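PDB 1YAC: YCAC GENE product from Escherichia coli, which is a hydrolase of unknown specificity that assembles as an octamer and belongs to the isochorismatase family. Local coordinates for residues Ala83-Gly86 and Asp92-Asp95; Ala99-Gly104 and Glu129-Phe134; Phe134-Ala139 and Phe166-Glu171. All coordinates share one frame; numbering follows the deposited sequence.

In the fold
The three contacts illustrate how a three-layer alpha-beta-alpha sandwich is built up along its chain. They come in series along the chain: contact 1 closes before contact 2 opens, and contact 2 before contact 3. Contact 1 lies at strand 81-84, an outermost strand of the parallel sheet within this chain, and at the start of helix 94-102; contact 2 uses the end of that helix, about 16 Å away between centres. Contacts 2 and 3 have centres about 17 Å apart and share strand 132-136, with Phe-134 common to both. The centres of contacts 1 and 3 are about 26 Å apart, so the set crosses the sheet, with contact 3 packing a further helix beside the third subunit.

Contact 1 of 3, residues Ala83-Gly86 and Asp92-Asp95; sequences ARPG and DNED
Asn-93 extends its CG anti to the backbone N (chi1 179°), which carries the amide toward the aliphatic part of Arg-84. Arg-84 answers with a chain that leaves the backbone with CG anti to the carbonyl carbon and then bends at chi3 (-55°), turning the guanidinium off in another direction while CB, CG and CD stay beside the asparagine. The two side chains cross at a slant, their guanidinium and amide planes 89° apart, so the flat groups do not stack. Methylene meets amide where Arg-84 CG lies 3.9 Å from Asn-93 ND2, and an aliphatic touch is added by Arg-84 CD, 4.0 Å from Asn-93 CB. Pro-85 adds a looser touch, its CD 4.4 Å from the same Asn-93 ND2.

Asn-93 OD1 and the Arg-84 guanidinium find their partners outside the two segments. Asn-93 holds the N-cap position, and its OD1 accepts from Phe-96 N in the first turn of helix 94-102, which fixes the amide so that its nitrogen end is presented to Arg-84. The buried guanidinium of Arg-84 gives NE to Asn-87 O, while NH1 pairs with Asp-19 and also bonds to Thr-57 OG1; together these bonds set its rotation. Asp-92 forms a salt bridge with Arg-7 of the second subunit, and Pro-85 packs on Arg-177 of that same subunit.

In a parallel alpha/beta fold, the carboxyl ends of the strands and the connections that follow them commonly shape the active site. The salt bridge from Arg-84 to Asp-19, reaching from the end of strand 81-84 to just beyond strand 13-18, is consistent with such a site. The contact itself is the connection from strand to capped helix that opens a beta-alpha-beta crossover, from strand 81-84 through helix 94-102 to strand 107-112.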
loop_
_atom_site.group_PDB
_atom_site.type_symbol
_atom_site.label_atom_id
_atom_site.label_comp_id
_atom_site.label_asym_id
_atom_site.label_seq_id
_atom_site.Cartn_x
_atom_site.Cartn_y
_atom_site.Cartn_z
ATOM N N ALA A 83 -1.861 38.854 4.268
ATOM C CA ALA A 83 -2.431 38.091 5.378
ATOM C C ALA A 83 -3.929 38.307 5.244
ATOM O O ALA A 83 -4.428 39.402 5.519
ATOM C CB ALA A 83 -1.927 38.631 6.721
ATOM N N ARG A 84 -4.623 37.312 4.705
ATOM C CA ARG A 84 -6.065 37.399 4.509
ATOM C C ARG A 84 -6.791 37.165 5.829
ATOM O O ARG A 84 -6.664 36.108 6.452
ATOM C CB ARG A 84 -6.525 36.375 3.466
ATOM C CG ARG A 84 -5.596 36.263 2.266
ATOM C CD ARG A 84 -6.233 35.489 1.117
ATOM N NE ARG A 84 -6.705 34.149 1.483
ATOM C CZ ARG A 84 -5.917 33.102 1.702
ATOM N NH1 ARG A 84 -4.600 33.218 1.600
ATOM N NH2 ARG A 84 -6.450 31.932 2.024
ATOM N N PRO A 85 -7.586 38.147 6.268
ATOM C CA PRO A 85 -8.311 37.991 7.529
ATOM C C PRO A 85 -9.554 37.117 7.426
ATOM O O PRO A 85 -10.035 36.616 8.444
ATOM C CB PRO A 85 -8.677 39.430 7.909
ATOM C CG PRO A 85 -8.304 40.292 6.717
ATOM C CD PRO A 85 -7.967 39.390 5.580
ATOM N N GLY A 86 -10.062 36.903 6.210
ATOM C CA GLY A 86 -11.268 36.099 6.077
ATOM C C GLY A 86 -11.496 35.312 4.802
ATOM O O GLY A 86 -12.010 34.192 4.866
ATOM N N ASP A 92 -10.394 35.963 -3.927
ATOM C CA ASP A 92 -11.465 36.831 -3.439
ATOM C C ASP A 92 -10.912 38.029 -2.668
ATOM O O ASP A 92 -11.662 38.939 -2.307
ATOM C CB ASP A 92 -12.430 36.051 -2.548
ATOM C CG ASP A 92 -13.420 35.215 -3.342
ATOM O OD1 ASP A 92 -13.704 35.562 -4.510
ATOM O OD2 ASP A 92 -13.919 34.211 -2.798
ATOM N N ASN A 93 -9.609 38.017 -2.391
ATOM C CA ASN A 93 -8.950 39.116 -1.678
ATOM C C ASN A 93 -8.431 40.092 -2.739
ATOM O O ASN A 93 -7.610 39.729 -3.588
ATOM C CB ASN A 93 -7.792 38.570 -0.822
ATOM C CG ASN A 93 -7.036 39.665 -0.072
ATOM O OD1 ASN A 93 -6.324 40.471 -0.680
ATOM N ND2 ASN A 93 -7.152 39.672 1.254
ATOM N N GLU A 94 -8.919 41.325 -2.712
ATOM C CA GLU A 94 -8.516 42.329 -3.702
ATOM C C GLU A 94 -7.013 42.634 -3.750
ATOM O O GLU A 94 -6.441 42.815 -4.837
ATOM C CB GLU A 94 -9.322 43.607 -3.496
ATOM C CG GLU A 94 -10.815 43.392 -3.684
ATOM C CD GLU A 94 -11.623 44.674 -3.558
ATOM O OE1 GLU A 94 -11.453 45.393 -2.545
ATOM O OE2 GLU A 94 -12.433 44.953 -4.470
ATOM N N ASP A 95 -6.373 42.695 -2.581
ATOM C CA ASP A 95 -4.938 42.950 -2.507
ATOM C C ASP A 95 -4.170 41.818 -3.166
ATOM O O ASP A 95 -3.164 42.054 -3.836
ATOM C CB ASP A 95 -4.471 43.078 -1.056
ATOM C CG ASP A 95 -4.766 44.435 -0.465
ATOM O OD1 ASP A 95 -5.113 45.361 -1.226
ATOM O OD2 ASP A 95 -4.631 44.587 0.762
#

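Contact 2 of 3, residues Ala99-Gly104 and Glu129-Phe134; sequences AVKATG and EGFDVF
Val-100 sends CG1 toward the ring of Phe-131, coming within 4.2 Å of CZ at an oblique approach. This buried valine also rests on Leu-108 and Ile-55 of the sheet, and Phe-131 shares Leu-108 with it.

Next along the helix, Lys-101 lies across Phe-131 at about a right angle, its CG 4.1 Å from CZ at the ring edge, near the ring plane. Beyond CG its chain is fully extended (chi3 177°), which carries the ammonium past the phenyl to Glu-129. There Lys-101 NZ makes a salt bridge of 2.9 Å with Glu-129 OE1, on the syn side and 17° out of the carboxylate plane. The other oxygen, OE2, accepts a hydrogen bond from Trp-91 NE1.

The contact joins the last turns of helix 94-102 to the connection between helix 115-128 and strand 132-136 in the alpha-beta-alpha sandwich. Helix 115-128 closes with a Schellman motif at Gly-130, and Phe-131 and Glu-129 both reach helix 94-102 from this connection.

Near the helix end, Thr-103 folds OG1 back onto Val-100 O at 2.7 Å, nearly in line with the carbonyl. The same oxygen accepts Thr-103 N at 3.1 Å.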
loop_
_atom_site.group_PDB
_atom_site.type_symbol
_atom_site.label_atom_id
_atom_site.label_comp_id
_atom_site.label_asym_id
_atom_site.label_seq_id
_atom_site.Cartn_x
_atom_site.Cartn_y
_atom_site.Cartn_z
ATOM N N ALA A 99 -1.745 42.190 -6.454
ATOM C CA ALA A 99 -0.337 41.797 -6.417
ATOM C C ALA A 99 -0.025 40.835 -7.567
ATOM O O ALA A 99 0.986 40.996 -8.258
ATOM C CB ALA A 99 0.012 41.163 -5.071
ATOM N N VAL A 100 -0.913 39.868 -7.798
ATOM C CA VAL A 100 -0.719 38.906 -8.879
ATOM C C VAL A 100 -0.652 39.619 -10.228
ATOM O O VAL A 100 0.293 39.429 -10.992
ATOM C CB VAL A 100 -1.845 37.850 -8.926
ATOM C CG1 VAL A 100 -1.687 36.971 -10.173
ATOM C CG2 VAL A 100 -1.810 36.994 -7.665
ATOM N N LYS A 101 -1.636 40.468 -10.498
ATOM C CA LYS A 101 -1.664 41.194 -11.764
ATOM C C LYS A 101 -0.503 42.170 -11.906
ATOM O O LYS A 101 -0.018 42.398 -13.015
ATOM C CB LYS A 101 -3.014 41.889 -11.955
ATOM C CG LYS A 101 -4.172 40.890 -12.131
ATOM C CD LYS A 101 -5.494 41.572 -12.409
ATOM C CE LYS A 101 -6.572 40.537 -12.655
ATOM N NZ LYS A 101 -7.861 41.156 -13.049
ATOM N N ALA A 102 -0.017 42.704 -10.786
ATOM C CA ALA A 102 1.096 43.654 -10.808
ATOM C C ALA A 102 2.403 43.001 -11.244
ATOM O O ALA A 102 3.349 43.695 -11.616
ATOM C CB ALA A 102 1.274 44.311 -9.447
ATOM N N THR A 103 2.492 41.679 -11.148
ATOM C CA THR A 103 3.711 40.995 -11.566
ATOM C C THR A 103 3.835 41.097 -13.087
ATOM O O THR A 103 4.925 40.984 -13.632
ATOM C CB THR A 103 3.714 39.491 -11.187
ATOM O OG1 THR A 103 2.724 38.796 -11.945
ATOM C CG2 THR A 103 3.434 39.286 -9.705
ATOM N N GLY A 104 2.694 41.253 -13.752
ATOM C CA GLY A 104 2.663 41.354 -15.199
ATOM C C GLY A 104 2.924 40.027 -15.887
ATOM O O GLY A 104 3.154 39.992 -17.102
ATOM N N GLU A 129 -9.921 33.980 -15.313
ATOM C CA GLU A 129 -9.398 35.300 -15.649
ATOM C C GLU A 129 -8.452 35.291 -16.853
ATOM O O GLU A 129 -8.003 36.345 -17.289
ATOM C CB GLU A 129 -8.711 35.937 -14.437
ATOM C CG GLU A 129 -9.669 36.355 -13.330
ATOM C CD GLU A 129 -9.532 37.820 -12.937
ATOM O OE1 GLU A 129 -9.010 38.620 -13.739
ATOM O OE2 GLU A 129 -9.960 38.186 -11.825
ATOM N N GLY A 130 -8.141 34.112 -17.384
ATOM C CA GLY A 130 -7.274 34.042 -18.542
ATOM C C GLY A 130 -5.819 33.711 -18.311
ATOM O O GLY A 130 -5.029 33.722 -19.256
ATOM N N PHE A 131 -5.439 33.411 -17.075
ATOM C CA PHE A 131 -4.043 33.062 -16.801
ATOM C C PHE A 131 -3.734 31.605 -17.160
ATOM O O PHE A 131 -4.628 30.756 -17.195
ATOM C CB PHE A 131 -3.724 33.249 -15.311
ATOM C CG PHE A 131 -3.664 34.684 -14.867
ATOM C CD1 PHE A 131 -2.468 35.393 -14.925
ATOM C CD2 PHE A 131 -4.796 35.315 -14.353
ATOM C CE1 PHE A 131 -2.401 36.715 -14.466
ATOM C CE2 PHE A 131 -4.743 36.627 -13.896
ATOM C CZ PHE A 131 -3.540 37.326 -13.953
ATOM N N ASP A 132 -2.471 31.324 -17.445
ATOM C CA ASP A 132 -2.037 29.958 -17.704
ATOM C C ASP A 132 -1.575 29.490 -16.333
ATOM O O ASP A 132 -0.635 30.041 -15.774
ATOM C CB ASP A 132 -0.900 29.937 -18.716
ATOM C CG ASP A 132 -1.388 30.252 -20.104
ATOM O OD1 ASP A 132 -2.520 29.827 -20.424
ATOM O OD2 ASP A 132 -0.675 30.951 -20.851
ATOM N N VAL A 133 -2.253 28.488 -15.795
ATOM C CA VAL A 133 -1.959 27.997 -14.455
ATOM C C VAL A 133 -1.230 26.666 -14.430
ATOM O O VAL A 133 -1.612 25.720 -15.115
ATOM C CB VAL A 133 -3.274 27.895 -13.630
ATOM C CG1 VAL A 133 -3.018 27.336 -12.236
ATOM C CG2 VAL A 133 -3.942 29.271 -13.534
ATOM N N PHE A 134 -0.197 26.608 -13.595
ATOM C CA PHE A 134 0.631 25.424 -13.415
ATOM C C PHE A 134 0.604 25.118 -11.907
ATOM O O PHE A 134 1.062 25.924 -11.092
ATOM C CB PHE A 134 2.068 25.730 -13.863
ATOM C CG PHE A 134 2.189 26.113 -15.318
ATOM C CD1 PHE A 134 1.824 27.383 -15.752
ATOM C CD2 PHE A 134 2.698 25.210 -16.243
ATOM C CE1 PHE A 134 1.970 27.755 -17.098
ATOM C CE2 PHE A 134 2.852 25.560 -17.582
ATOM C CZ PHE A 134 2.484 26.840 -18.013
#

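Contact 3 of 3, residues Phe134-Ala139 and Phe166-Glu171; sequences FVVTDA and FGVACE
Val-136 and Val-168 supply the apolar part of this buried contact, their CG2 methyls meeting at 4.3 Å where the two backbones are nearest. Val-168 points from helix 165-173 toward the strand, and it also touches Met-163 of the adjoining strand 161-163.

A second kind of contact sets an aromatic ring against a carboxylate. Glu-171 OE2 stands 4.1 Å from Phe-134 CE2, with the ring and carboxylate planes 79° apart and the side chains crossing at about a right angle. Glu-171 gets there by placing CG anti to its own backbone N (chi1 -159°) and staying extended beyond it. The phenyl is an apolar neighbour; the buried carboxylate finds its polar partners elsewhere, OE1 binding Tyr-5 OH and forming a salt bridge with Arg-154 of the third subunit, OE2 accepting from Leu-8 N. These bonds hold the carboxylate in its orientation and would be expected to favour its ionised form.

Polar links govern the other end. Asp-138 OD2 receives a water at 2.8 Å, and that water in turn accepts Phe-166 N at 2.9 Å, while Asp-138 OD1 takes Trp-165 N directly. One carboxylate thus serves two amides at the start of helix 165-173. A type I turn from Val-136 to Ala-139 brings Asp-138 into place, closed by Ala-139 N to Val-136 O at 3.2 Å.

Within the fold, the helix docks against the end of strand 132-136 and neighbouring strand 161-163. Helix 33-49 covers the same face, with Leu-43 on Val-136 and Leu-46 on Val-168. Phe-166 meets Phe-143 of the third subunit edge-to-face, so helix 165-173 packs on the sheet and takes part in the subunit interface as well.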
loop_
_atom_site.group_PDB
_atom_site.type_symbol
_atom_site.label_atom_id
_atom_site.label_comp_id
_atom_site.label_asym_id
_atom_site.label_seq_id
_atom_site.Cartn_x
_atom_site.Cartn_y
_atom_site.Cartn_z
ATOM N N PHE A 134 -0.197 26.608 -13.595
ATOM C CA PHE A 134 0.631 25.424 -13.415
ATOM C C PHE A 134 0.604 25.118 -11.907
ATOM O O PHE A 134 1.062 25.924 -11.092
ATOM C CB PHE A 134 2.068 25.730 -13.863
ATOM C CG PHE A 134 2.189 26.113 -15.318
ATOM C CD1 PHE A 134 1.824 27.383 -15.752
ATOM C CD2 PHE A 134 2.698 25.210 -16.243
ATOM C CE1 PHE A 134 1.970 27.755 -17.098
ATOM C CE2 PHE A 134 2.852 25.560 -17.582
ATOM C CZ PHE A 134 2.484 26.840 -18.013
ATOM N N VAL A 135 0.035 23.976 -11.541
ATOM C CA VAL A 135 -0.070 23.575 -10.139
ATOM C C VAL A 135 1.096 22.672 -9.752
ATOM O O VAL A 135 1.397 21.715 -10.471
ATOM C CB VAL A 135 -1.402 22.817 -9.903
ATOM C CG1 VAL A 135 -1.478 22.266 -8.485
ATOM C CG2 VAL A 135 -2.576 23.751 -10.189
ATOM N N VAL A 136 1.794 22.998 -8.664
ATOM C CA VAL A 136 2.907 22.163 -8.210
ATOM C C VAL A 136 2.282 21.171 -7.224
ATOM O O VAL A 136 2.164 21.442 -6.026
ATOM C CB VAL A 136 4.017 22.992 -7.540
ATOM C CG1 VAL A 136 5.272 22.166 -7.431
ATOM C CG2 VAL A 136 4.308 24.245 -8.349
ATOM N N THR A 137 1.928 20.000 -7.738
ATOM C CA THR A 137 1.234 18.982 -6.956
ATOM C C THR A 137 2.030 18.345 -5.830
ATOM O O THR A 137 1.442 17.769 -4.910
ATOM C CB THR A 137 0.666 17.875 -7.865
ATOM O OG1 THR A 137 1.739 17.220 -8.543
ATOM C CG2 THR A 137 -0.288 18.466 -8.897
ATOM N N ASP A 138 3.359 18.367 -5.942
ATOM C CA ASP A 138 4.175 17.795 -4.879
ATOM C C ASP A 138 4.623 18.812 -3.820
ATOM O O ASP A 138 5.303 18.445 -2.860
ATOM C CB ASP A 138 5.320 16.925 -5.425
ATOM C CG ASP A 138 6.360 17.706 -6.199
ATOM O OD1 ASP A 138 6.132 18.890 -6.539
ATOM O OD2 ASP A 138 7.423 17.111 -6.484
ATOM N N ALA A 139 4.213 20.073 -3.985
ATOM C CA ALA A 139 4.499 21.126 -3.008
ATOM C C ALA A 139 3.164 21.666 -2.441
ATOM O O ALA A 139 3.118 22.737 -1.828
ATOM C CB ALA A 139 5.319 22.255 -3.629
ATOM N N PHE A 166 10.517 19.493 -9.629
ATOM C CA PHE A 166 11.690 19.217 -10.457
ATOM C C PHE A 166 11.352 19.506 -11.923
ATOM O O PHE A 166 12.145 20.135 -12.638
ATOM C CB PHE A 166 12.166 17.774 -10.262
ATOM C CG PHE A 166 13.348 17.398 -11.119
ATOM C CD1 PHE A 166 14.645 17.725 -10.727
ATOM C CD2 PHE A 166 13.163 16.676 -12.298
ATOM C CE1 PHE A 166 15.741 17.331 -11.492
ATOM C CE2 PHE A 166 14.252 16.282 -13.069
ATOM C CZ PHE A 166 15.542 16.611 -12.660
ATOM N N GLY A 167 10.151 19.096 -12.341
ATOM C CA GLY A 167 9.702 19.362 -13.696
ATOM C C GLY A 167 9.616 20.864 -13.953
ATOM O O GLY A 167 10.021 21.348 -15.020
ATOM N N VAL A 168 9.085 21.601 -12.974
ATOM C CA VAL A 168 8.961 23.066 -13.051
ATOM C C VAL A 168 10.361 23.692 -13.265
ATOM O O VAL A 168 10.565 24.499 -14.179
ATOM C CB VAL A 168 8.310 23.649 -11.731
ATOM C CG1 VAL A 168 8.394 25.185 -11.699
ATOM C CG2 VAL A 168 6.842 23.209 -11.609
ATOM N N ALA A 169 11.329 23.280 -12.452
ATOM C CA ALA A 169 12.679 23.811 -12.560
ATOM C C ALA A 169 13.285 23.542 -13.940
ATOM O O ALA A 169 13.932 24.416 -14.528
ATOM C CB ALA A 169 13.567 23.228 -11.466
ATOM N N CYS A 170 13.080 22.333 -14.450
ATOM C CA CYS A 170 13.630 21.944 -15.747
ATOM C C CYS A 170 12.994 22.675 -16.916
ATOM O O CYS A 170 13.670 22.991 -17.909
ATOM C CB CYS A 170 13.507 20.434 -15.952
ATOM S SG CYS A 170 14.646 19.448 -14.955
ATOM N N GLU A 171 11.688 22.909 -16.830
ATOM C CA GLU A 171 11.004 23.614 -17.904
ATOM C C GLU A 171 11.412 25.092 -17.898
ATOM O O GLU A 171 11.510 25.724 -18.950
ATOM C CB GLU A 171 9.489 23.459 -17.776
ATOM C CG GLU A 171 8.749 23.711 -19.089
ATOM C CD GLU A 171 7.340 23.173 -19.072
ATOM O OE1 GLU A 171 7.179 21.995 -19.425
ATOM O OE2 GLU A 171 6.395 23.917 -18.723
HETATM O O HOH W 1 9.679 17.098 -8.144
#